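Local coordinates for protein tRNA delta(2)-isopentenylpyrophosphate transferase (Bacillus halodurans, PDB 3EXA) that probably transfers a dimethylallyl group from dimethylallyl diphosphate to the adenine at position 37 of tRNAs that read codons beginning with uridine, at residues A[212-215]-A[216-220]; A[239-242]-A[243-247]; A[219-222]-A[223-227]; A[201-204]-A[205-209]. All blocks are in the same frame, centred on the assembly; numbering follows the deposited sequence.

Contact 1. Residues A[212-215]-A[216-220]; sequences VDQM and VEEGL
Leu220 turns back on Met215 where helix 201-218 ends. Its CB lies 4.0 Å from CB of Met215, which is present as selenomethionine. A chi1 of -179° sets CG of Leu220 opposite its own backbone N. CD2 of Leu220 also reaches CB of Met215. The carbonyl beside this apolar touch takes two donors. Leu220 N is 2.7 Å from Met215 O, tilted 32° from the carbonyl plane. Gly219 N makes a weaker, more bent bond to Met215 O at 3.1 Å. Just before this end the bonding is regular. Glu218 N lies 2.9 Å from Gln214 O, and Glu217 N is 2.8 Å from Asp213 O. Side-chain carbons also lie against backbone carbonyls of this turn: Val216 CG2 is 3.4 Å from Val212 O, and Glu218 CG is 3.5 Å from Gln214 O.

The acidic ends find partners outside this turn. Asp213 forms a salt bridge with Lys264, and Glu217 forms one with Arg210 of the same helix. Val212 and Leu220 both rest on Leu263 of helix 256-279, while Met215 packs on Ile45 and Ala48. Gly219 allows the chain to turn because its phi is +124°, where a CB would collide with the preceding carbonyl O. With Leu220 N on Met215 O and a weak bond from Gly219 N to Val216 O, this is a Schellman motif with Gly219 as its C-prime residue.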
loop_
_atom_site.group_PDB
_atom_site.type_symbol
_atom_site.label_atom_id
_atom_site.label_comp_id
_atom_site.label_asym_id
_atom_site.label_seq_id
_atom_site.Cartn_x
_atom_site.Cartn_y
_atom_site.Cartn_z
ATOM N N VAL A 212 -4.170 36.610 22.392
ATOM C CA VAL A 212 -4.127 37.075 21.001
ATOM C C VAL A 212 -3.598 38.501 20.895
ATOM O O VAL A 212 -2.713 38.794 20.086
ATOM C CB VAL A 212 -5.518 37.001 20.329
ATOM C CG1 VAL A 212 -5.471 37.631 18.934
ATOM C CG2 VAL A 212 -5.946 35.563 20.221
ATOM N N ASP A 213 -4.152 39.391 21.709
ATOM C CA ASP A 213 -3.702 40.764 21.696
ATOM C C ASP A 213 -2.206 40.746 21.993
ATOM O O ASP A 213 -1.426 41.431 21.328
ATOM C CB ASP A 213 -4.427 41.591 22.758
ATOM C CG ASP A 213 -5.934 41.516 22.636
ATOM O OD1 ASP A 213 -6.463 41.467 21.506
ATOM O OD2 ASP A 213 -6.600 41.524 23.694
ATOM N N GLN A 214 -1.797 39.960 22.986
ATOM C CA GLN A 214 -0.374 39.886 23.321
ATOM C C GLN A 214 0.452 39.566 22.081
ATOM O O GLN A 214 1.485 40.186 21.851
ATOM C CB GLN A 214 -0.113 38.814 24.369
ATOM C CG GLN A 214 0.099 39.328 25.768
ATOM C CD GLN A 214 0.192 38.181 26.755
ATOM O OE1 GLN A 214 0.977 37.247 26.561
ATOM N NE2 GLN A 214 -0.613 38.235 27.811
HETATM N N MSE A 215 -0.005 38.600 21.291
HETATM C CA MSE A 215 0.709 38.230 20.078
HETATM C C MSE A 215 0.774 39.407 19.110
HETATM O O MSE A 215 1.805 39.645 18.480
HETATM C CB MSE A 215 0.030 37.056 19.372
HETATM C CG MSE A 215 -0.096 35.810 20.213
HETATM SE SE MSE A 215 -0.962 34.353 19.290
HETATM C CE MSE A 215 0.128 32.918 20.016
ATOM N N VAL A 216 -0.328 40.137 18.984
ATOM C CA VAL A 216 -0.340 41.271 18.082
ATOM C C VAL A 216 0.636 42.320 18.591
ATOM O O VAL A 216 1.360 42.919 17.809
ATOM C CB VAL A 216 -1.736 41.879 17.965
ATOM C CG1 VAL A 216 -1.692 43.097 17.068
ATOM C CG2 VAL A 216 -2.695 40.843 17.411
ATOM N N GLU A 217 0.662 42.521 19.902
ATOM C CA GLU A 217 1.557 43.494 20.511
ATOM C C GLU A 217 3.023 43.132 20.326
ATOM O O GLU A 217 3.840 44.008 20.058
ATOM C CB GLU A 217 1.254 43.637 22.009
ATOM C CG GLU A 217 -0.075 44.333 22.317
ATOM C CD GLU A 217 -0.272 44.618 23.805
ATOM O OE1 GLU A 217 0.658 45.156 24.448
ATOM O OE2 GLU A 217 -1.366 44.320 24.326
ATOM N N GLU A 218 3.355 41.848 20.464
ATOM C CA GLU A 218 4.741 41.386 20.325
ATOM C C GLU A 218 5.238 41.362 18.890
ATOM O O GLU A 218 6.441 41.347 18.653
ATOM C CB GLU A 218 4.894 39.991 20.928
ATOM C CG GLU A 218 4.931 39.984 22.442
ATOM C CD GLU A 218 4.556 38.639 23.030
ATOM O OE1 GLU A 218 4.529 38.528 24.272
ATOM O OE2 GLU A 218 4.282 37.691 22.257
ATOM N N GLY A 219 4.312 41.346 17.936
ATOM C CA GLY A 219 4.710 41.339 16.543
ATOM C C GLY A 219 4.181 40.214 15.668
ATOM O O GLY A 219 4.793 39.904 14.649
ATOM N N LEU A 220 3.062 39.603 16.038
ATOM C CA LEU A 220 2.502 38.522 15.232
ATOM C C LEU A 220 2.514 38.883 13.748
ATOM O O LEU A 220 3.065 38.148 12.932
ATOM C CB LEU A 220 1.064 38.227 15.658
ATOM C CG LEU A 220 0.415 37.085 14.871
ATOM C CD1 LEU A 220 1.258 35.821 15.037
ATOM C CD2 LEU A 220 -1.004 36.857 15.367
#

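Contact 2. Residues A[239-242]-A[243-247]; sequences QAIG and YKEMY
The loop leading into helix 244-251, together with the helix's first residue, lies in a region that by similarity meets the substrate tRNA, and here Ala240 meets Tyr243 and Lys244. Ala240 O is gripped by three backbone N-H groups. Lys244 N comes in nearly in line with the carbonyl at 3.1 Å from Ala240 O. Tyr243 N stands 3.0 Å from Ala240 O but well above the carbonyl plane. The third donor is Gly242 N, at 2.6 Å from Ala240 O, which closes an inverse gamma turn centred on Ile241. Tyr243 then takes the N-cap position. Its ring has Gly242 O over one face and Ala240 CB at its edge, 4.2 Å from CD1 of Tyr243. Its hydroxyl is hydrogen-bonded to Glu223.

Glu245 bends at chi2 (82°), which carries its carboxylate back beside the turn. OE1 of Glu245 lies 3.2 Å from CA of Gly242. OE2 of Glu245 lies 3.9 Å from CG1 of Ile241 and is hydrogen-bonded to Asn266 on helix 256-279. With an alanine here, the Asn266 amide would probably lose this acceptor and a gap would open beside Ile241 and Gly242. Lys244 runs extended past the turn, with CE 4.0 Å from CA of Ile241.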
loop_
_atom_site.group_PDB
_atom_site.type_symbol
_atom_site.label_atom_id
_atom_site.label_comp_id
_atom_site.label_asym_id
_atom_site.label_seq_id
_atom_site.Cartn_x
_atom_site.Cartn_y
_atom_site.Cartn_z
ATOM N N GLN A 239 -0.610 26.949 7.795
ATOM C CA GLN A 239 -2.031 26.639 7.793
ATOM C C GLN A 239 -2.530 26.599 9.226
ATOM O O GLN A 239 -3.719 26.401 9.480
ATOM C CB GLN A 239 -2.279 25.293 7.101
ATOM C CG GLN A 239 -2.079 25.339 5.591
ATOM C CD GLN A 239 -2.037 23.960 4.937
ATOM O OE1 GLN A 239 -1.354 23.055 5.413
ATOM N NE2 GLN A 239 -2.753 23.806 3.828
ATOM N N ALA A 240 -1.613 26.800 10.165
ATOM C CA ALA A 240 -1.955 26.777 11.584
ATOM C C ALA A 240 -2.955 27.863 11.983
ATOM O O ALA A 240 -2.934 28.984 11.459
ATOM C CB ALA A 240 -0.692 26.903 12.428
ATOM N N ILE A 241 -3.811 27.500 12.931
ATOM C CA ILE A 241 -4.862 28.357 13.455
ATOM C C ILE A 241 -4.338 29.555 14.260
ATOM O O ILE A 241 -4.781 29.811 15.383
ATOM C CB ILE A 241 -5.824 27.513 14.324
ATOM C CG1 ILE A 241 -7.022 28.347 14.753
ATOM C CG2 ILE A 241 -5.084 26.952 15.527
ATOM C CD1 ILE A 241 -8.078 27.538 15.464
ATOM N N GLY A 242 -3.402 30.278 13.648
ATOM C CA GLY A 242 -2.776 31.453 14.231
ATOM C C GLY A 242 -1.890 32.183 13.221
ATOM O O GLY A 242 -1.338 33.237 13.529
ATOM N N TYR A 243 -1.727 31.619 12.022
ATOM C CA TYR A 243 -0.943 32.252 10.951
ATOM C C TYR A 243 -1.834 32.383 9.711
ATOM O O TYR A 243 -1.620 33.252 8.871
ATOM C CB TYR A 243 0.314 31.432 10.572
ATOM C CG TYR A 243 1.424 31.449 11.607
ATOM C CD1 TYR A 243 1.395 30.579 12.687
ATOM C CD2 TYR A 243 2.448 32.398 11.553
ATOM C CE1 TYR A 243 2.341 30.648 13.705
ATOM C CE2 TYR A 243 3.409 32.486 12.565
ATOM C CZ TYR A 243 3.341 31.605 13.645
ATOM O OH TYR A 243 4.228 31.704 14.692
ATOM N N LYS A 244 -2.834 31.513 9.601
ATOM C CA LYS A 244 -3.727 31.557 8.454
ATOM C C LYS A 244 -4.575 32.832 8.459
ATOM O O LYS A 244 -4.801 33.421 7.414
ATOM C CB LYS A 244 -4.619 30.303 8.400
ATOM C CG LYS A 244 -5.724 30.239 9.425
ATOM C CD LYS A 244 -6.588 28.981 9.270
ATOM C CE LYS A 244 -7.513 28.857 10.490
ATOM N NZ LYS A 244 -8.443 27.690 10.464
ATOM N N GLU A 245 -5.015 33.282 9.626
ATOM C CA GLU A 245 -5.818 34.493 9.680
ATOM C C GLU A 245 -5.030 35.681 9.143
ATOM O O GLU A 245 -5.554 36.502 8.384
ATOM C CB GLU A 245 -6.268 34.781 11.100
ATOM C CG GLU A 245 -7.164 33.706 11.692
ATOM C CD GLU A 245 -6.406 32.523 12.260
ATOM O OE1 GLU A 245 -5.176 32.632 12.495
ATOM O OE2 GLU A 245 -7.056 31.479 12.497
HETATM N N MSE A 246 -3.767 35.779 9.531
HETATM C CA MSE A 246 -2.943 36.873 9.046
HETATM C C MSE A 246 -2.750 36.741 7.530
HETATM O O MSE A 246 -2.740 37.739 6.810
HETATM C CB MSE A 246 -1.591 36.887 9.768
HETATM C CG MSE A 246 -1.695 37.224 11.250
HETATM SE SE MSE A 246 -2.612 38.927 11.609
HETATM C CE MSE A 246 -4.259 38.217 12.379
ATOM N N TYR A 247 -2.618 35.517 7.033
ATOM C CA TYR A 247 -2.447 35.337 5.600
ATOM C C TYR A 247 -3.650 35.863 4.804
ATOM O O TYR A 247 -3.482 36.446 3.730
ATOM C CB TYR A 247 -2.172 33.871 5.266
ATOM C CG TYR A 247 -0.699 33.516 5.232
ATOM C CD1 TYR A 247 -0.183 32.756 4.186
ATOM C CD2 TYR A 247 0.179 33.932 6.237
ATOM C CE1 TYR A 247 1.164 32.413 4.127
ATOM C CE2 TYR A 247 1.540 33.586 6.188
ATOM C CZ TYR A 247 2.017 32.823 5.120
ATOM O OH TYR A 247 3.347 32.467 5.023
#

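Contact 3. Residues A[219-222]-A[223-227]; sequences GLID and EAKKL
Glu223 crosses Leu220 at an angle, its OE1 3.8 Å from CD1 of Leu220. A chi1 of -175° and a straight chi2 extend the Glu223 chain and carry its carboxylate past the leucine methyl to donors of a neighbouring loop. OE1 accepts from Gly46 N and is also the oxygen that meets the Tyr243 hydroxyl. OE2 accepts from Ile45 N, with a weak bond from Asp44 N. Both oxygens of this buried group are thus satisfied, which fixes its rotation and is likely to favour the charged form. At the root of the side chain, CB of Glu223 sits 3.2 Å from Leu220 O.

The first turn of helix 220-229 is built here. Gly219, which closes the preceding helix, also stands at the N-cap position of this one, so the two helices meet at a single residue. Glu223 N bonds Gly219 O at 2.9 Å, and Ala224 N follows with Leu220 O at 2.8 Å.

On another side of the helix Lys225 crosses Ile221. CG of Lys225 lies 3.2 Å from Ile221 O. CD of Lys225 comes 4.2 Å from CG2 of Ile221, and the bend at chi3 (63°) then turns CE and NZ aside. The ammonium is near Asp222 but not in contact, with NZ of Lys225 4.9 Å from OD1 of Asp222. Lys226 lays its CG 3.3 Å from Asp222 O and then runs out extended. Ile221 and Ala224 both pack on Met246 of helix 244-251, and Ile221 also touches Leu256.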
loop_
_atom_site.group_PDB
_atom_site.type_symbol
_atom_site.label_atom_id
_atom_site.label_comp_id
_atom_site.label_asym_id
_atom_site.label_seq_id
_atom_site.Cartn_x
_atom_site.Cartn_y
_atom_site.Cartn_z
ATOM N N GLY A 219 4.312 41.346 17.936
ATOM C CA GLY A 219 4.710 41.339 16.543
ATOM C C GLY A 219 4.181 40.214 15.668
ATOM O O GLY A 219 4.793 39.904 14.649
ATOM N N LEU A 220 3.062 39.603 16.038
ATOM C CA LEU A 220 2.502 38.522 15.232
ATOM C C LEU A 220 2.514 38.883 13.748
ATOM O O LEU A 220 3.065 38.148 12.932
ATOM C CB LEU A 220 1.064 38.227 15.658
ATOM C CG LEU A 220 0.415 37.085 14.871
ATOM C CD1 LEU A 220 1.258 35.821 15.037
ATOM C CD2 LEU A 220 -1.004 36.857 15.367
ATOM N N ILE A 221 1.906 40.023 13.416
ATOM C CA ILE A 221 1.829 40.508 12.037
ATOM C C ILE A 221 3.186 40.514 11.335
ATOM O O ILE A 221 3.303 40.064 10.197
ATOM C CB ILE A 221 1.242 41.943 11.975
ATOM C CG1 ILE A 221 -0.128 41.973 12.644
ATOM C CG2 ILE A 221 1.121 42.387 10.527
ATOM C CD1 ILE A 221 -0.722 43.347 12.747
ATOM N N ASP A 222 4.205 41.035 12.006
ATOM C CA ASP A 222 5.540 41.073 11.424
ATOM C C ASP A 222 6.035 39.661 11.187
ATOM O O ASP A 222 6.617 39.369 10.143
ATOM C CB ASP A 222 6.516 41.785 12.355
ATOM C CG ASP A 222 6.303 43.268 12.382
ATOM O OD1 ASP A 222 6.431 43.893 11.294
ATOM O OD2 ASP A 222 6.013 43.802 13.478
ATOM N N GLU A 223 5.798 38.793 12.171
ATOM C CA GLU A 223 6.214 37.401 12.106
ATOM C C GLU A 223 5.577 36.707 10.911
ATOM O O GLU A 223 6.226 35.905 10.242
ATOM C CB GLU A 223 5.839 36.668 13.403
ATOM C CG GLU A 223 6.345 35.231 13.461
ATOM C CD GLU A 223 5.956 34.506 14.734
ATOM O OE1 GLU A 223 4.744 34.319 14.979
ATOM O OE2 GLU A 223 6.864 34.119 15.498
ATOM N N ALA A 224 4.311 37.014 10.643
ATOM C CA ALA A 224 3.598 36.420 9.507
ATOM C C ALA A 224 4.188 36.983 8.217
ATOM O O ALA A 224 4.498 36.232 7.294
ATOM C CB ALA A 224 2.093 36.742 9.589
ATOM N N LYS A 225 4.350 38.303 8.157
ATOM C CA LYS A 225 4.911 38.939 6.967
ATOM C C LYS A 225 6.255 38.366 6.557
ATOM O O LYS A 225 6.559 38.287 5.366
ATOM C CB LYS A 225 5.051 40.452 7.159
ATOM C CG LYS A 225 3.732 41.198 7.218
ATOM C CD LYS A 225 3.941 42.692 7.442
ATOM C CE LYS A 225 4.692 43.349 6.303
ATOM N NZ LYS A 225 5.027 44.753 6.665
ATOM N N LYS A 226 7.073 37.971 7.522
ATOM C CA LYS A 226 8.373 37.407 7.176
ATOM C C LYS A 226 8.200 36.047 6.489
ATOM O O LYS A 226 8.846 35.778 5.482
ATOM C CB LYS A 226 9.248 37.277 8.425
ATOM C CG LYS A 226 9.607 38.613 9.073
ATOM C CD LYS A 226 10.489 38.413 10.303
ATOM C CE LYS A 226 10.885 39.740 10.938
ATOM N NZ LYS A 226 11.693 39.557 12.179
ATOM N N LEU A 227 7.325 35.197 7.021
ATOM C CA LEU A 227 7.087 33.892 6.414
ATOM C C LEU A 227 6.422 34.064 5.055
ATOM O O LEU A 227 6.674 33.307 4.117
ATOM C CB LEU A 227 6.182 33.050 7.301
ATOM C CG LEU A 227 6.787 32.662 8.652
ATOM C CD1 LEU A 227 5.724 31.979 9.485
ATOM C CD2 LEU A 227 7.986 31.739 8.448
#

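Contact 4. Residues A[201-204]-A[205-209]; sequences RDVL and YDRIN
Arg201 curls onto Tyr205, one turn further along the same helix. The bend at chi2 (59°) brings CD of Arg201 3.5 Å from CZ of Tyr205, and a second bend at chi3 carries the guanidinium round to the hydroxyl. NH1 of Arg201 reaches OH of Tyr205 at 3.3 Å, a weak and bent hydrogen bond. The guanidinium is turned 57° from the ring plane, so the two groups are not stacked. Near the backbone, Arg201 O sits over one face of the ring, 3.6 Å from CG of Tyr205. The same oxygen accepts from Tyr205 N. An alanine in place of Tyr205 is likely to set the Arg201 side chain free to turn, since both the ring beside CD and the hydroxyl met by NH1 would be gone.

These residues open helix 201-218, which follows strand 191-198 of the parallel sheet and runs beside the predicted ATP-binding loop. Leu204 packs on Pro11 and Val14 of that loop. CG of Leu204 lies 3.8 Å from CD1 of Ile208, and the two side chains cross at an angle. Packing is tight at the backbone, where CG1 of Ile208 is 3.0 Å from Leu204 O. Ile208 also touches Ser267 and Ala271 of helix 256-279.

Val203 and Arg207 lie side by side and point the same way, with CG1 of Val203 4.0 Å from CD of Arg207. Arg207 bends at chi3 beyond that point, and its NH2 is hydrogen-bonded to Ala13 O.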
loop_
_atom_site.group_PDB
_atom_site.type_symbol
_atom_site.label_atom_id
_atom_site.label_comp_id
_atom_site.label_asym_id
_atom_site.label_seq_id
_atom_site.Cartn_x
_atom_site.Cartn_y
_atom_site.Cartn_z
ATOM N N ARG A 201 -15.327 28.436 31.868
ATOM C CA ARG A 201 -15.578 28.912 30.497
ATOM C C ARG A 201 -15.146 30.342 30.196
ATOM O O ARG A 201 -14.198 30.578 29.441
ATOM C CB ARG A 201 -17.078 28.777 30.173
ATOM C CG ARG A 201 -17.464 29.005 28.705
ATOM C CD ARG A 201 -16.749 28.025 27.763
ATOM N NE ARG A 201 -17.025 26.616 28.063
ATOM C CZ ARG A 201 -16.394 25.582 27.502
ATOM N NH1 ARG A 201 -15.437 25.775 26.601
ATOM N NH2 ARG A 201 -16.713 24.343 27.847
ATOM N N ASP A 202 -15.871 31.290 30.781
ATOM C CA ASP A 202 -15.624 32.711 30.579
ATOM C C ASP A 202 -14.206 33.171 30.885
ATOM O O ASP A 202 -13.657 34.013 30.175
ATOM C CB ASP A 202 -16.614 33.521 31.411
ATOM C CG ASP A 202 -18.049 33.266 31.010
ATOM O OD1 ASP A 202 -18.952 33.843 31.650
ATOM O OD2 ASP A 202 -18.273 32.491 30.053
ATOM N N VAL A 203 -13.624 32.628 31.949
ATOM C CA VAL A 203 -12.272 32.982 32.356
ATOM C C VAL A 203 -11.278 32.551 31.288
ATOM O O VAL A 203 -10.464 33.348 30.838
ATOM C CB VAL A 203 -11.916 32.318 33.718
ATOM C CG1 VAL A 203 -10.443 32.472 34.019
ATOM C CG2 VAL A 203 -12.726 32.968 34.837
ATOM N N LEU A 204 -11.366 31.288 30.880
ATOM C CA LEU A 204 -10.492 30.727 29.864
ATOM C C LEU A 204 -10.540 31.514 28.555
ATOM O O LEU A 204 -9.501 31.758 27.926
ATOM C CB LEU A 204 -10.878 29.272 29.593
ATOM C CG LEU A 204 -10.030 28.623 28.493
ATOM C CD1 LEU A 204 -8.643 28.374 29.040
ATOM C CD2 LEU A 204 -10.656 27.317 28.011
ATOM N N TYR A 205 -11.742 31.905 28.132
ATOM C CA TYR A 205 -11.913 32.657 26.886
ATOM C C TYR A 205 -11.232 34.018 26.948
ATOM O O TYR A 205 -10.518 34.407 26.019
ATOM C CB TYR A 205 -13.408 32.835 26.545
ATOM C CG TYR A 205 -14.079 31.601 25.961
ATOM C CD1 TYR A 205 -13.336 30.458 25.661
ATOM C CD2 TYR A 205 -15.453 31.576 25.703
ATOM C CE1 TYR A 205 -13.932 29.319 25.127
ATOM C CE2 TYR A 205 -16.067 30.431 25.159
ATOM C CZ TYR A 205 -15.291 29.306 24.878
ATOM O OH TYR A 205 -15.850 28.154 24.353
ATOM N N ASP A 206 -11.446 34.746 28.038
ATOM C CA ASP A 206 -10.823 36.062 28.172
ATOM C C ASP A 206 -9.315 35.942 28.127
ATOM O O ASP A 206 -8.641 36.764 27.506
ATOM C CB ASP A 206 -11.231 36.733 29.484
ATOM C CG ASP A 206 -12.678 37.165 29.487
ATOM O OD1 ASP A 206 -13.118 37.735 30.504
ATOM O OD2 ASP A 206 -13.376 36.940 28.476
ATOM N N ARG A 207 -8.778 34.918 28.786
ATOM C CA ARG A 207 -7.331 34.738 28.786
ATOM C C ARG A 207 -6.838 34.390 27.383
ATOM O O ARG A 207 -5.689 34.663 27.049
ATOM C CB ARG A 207 -6.915 33.648 29.787
ATOM C CG ARG A 207 -6.964 34.073 31.257
ATOM C CD ARG A 207 -6.904 32.849 32.159
ATOM N NE ARG A 207 -5.661 32.115 31.986
ATOM C CZ ARG A 207 -4.540 32.374 32.652
ATOM N NH1 ARG A 207 -4.517 33.353 33.544
ATOM N NH2 ARG A 207 -3.441 31.663 32.418
ATOM N N ILE A 208 -7.716 33.800 26.569
ATOM C CA ILE A 208 -7.362 33.432 25.206
ATOM C C ILE A 208 -7.368 34.685 24.318
ATOM O O ILE A 208 -6.498 34.842 23.460
ATOM C CB ILE A 208 -8.317 32.340 24.658
ATOM C CG1 ILE A 208 -8.054 31.017 25.403
ATOM C CG2 ILE A 208 -8.141 32.162 23.150
ATOM C CD1 ILE A 208 -8.999 29.895 25.066
ATOM N N ASN A 209 -8.325 35.585 24.538
ATOM C CA ASN A 209 -8.384 36.815 23.758
ATOM C C ASN A 209 -7.185 37.696 24.088
ATOM O O ASN A 209 -6.570 38.300 23.202
ATOM C CB ASN A 209 -9.659 37.606 24.045
ATOM C CG ASN A 209 -10.917 36.847 23.689
ATOM O OD1 ASN A 209 -10.971 36.113 22.698
ATOM N ND2 ASN A 209 -11.948 37.035 24.491
#

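In the fold
Contacts 4 and 1 are successive parts of helix 201-218, and contact 3 opens the next helix from the Gly219 and Leu220 that close contact 1. Contact 2 is the loop and first turn at the start of helix 244-251. It touches both contacts 1 and 3: Leu220 CD1 is 4.0 Å from Gly242 O, and Tyr243 CE2 is 3.9 Å from Leu227 CD1. All four mix buried and exposed residues, and helix 256-279 lies against part of all four. Contact 4 has an arginine-tyrosine pair at its surface. Contact 1 carries acids whose basic partners lie outside it, and contact 3 a buried carboxylate held by loop N-H groups. In contact 2 a turn carbonyl collects the bonds.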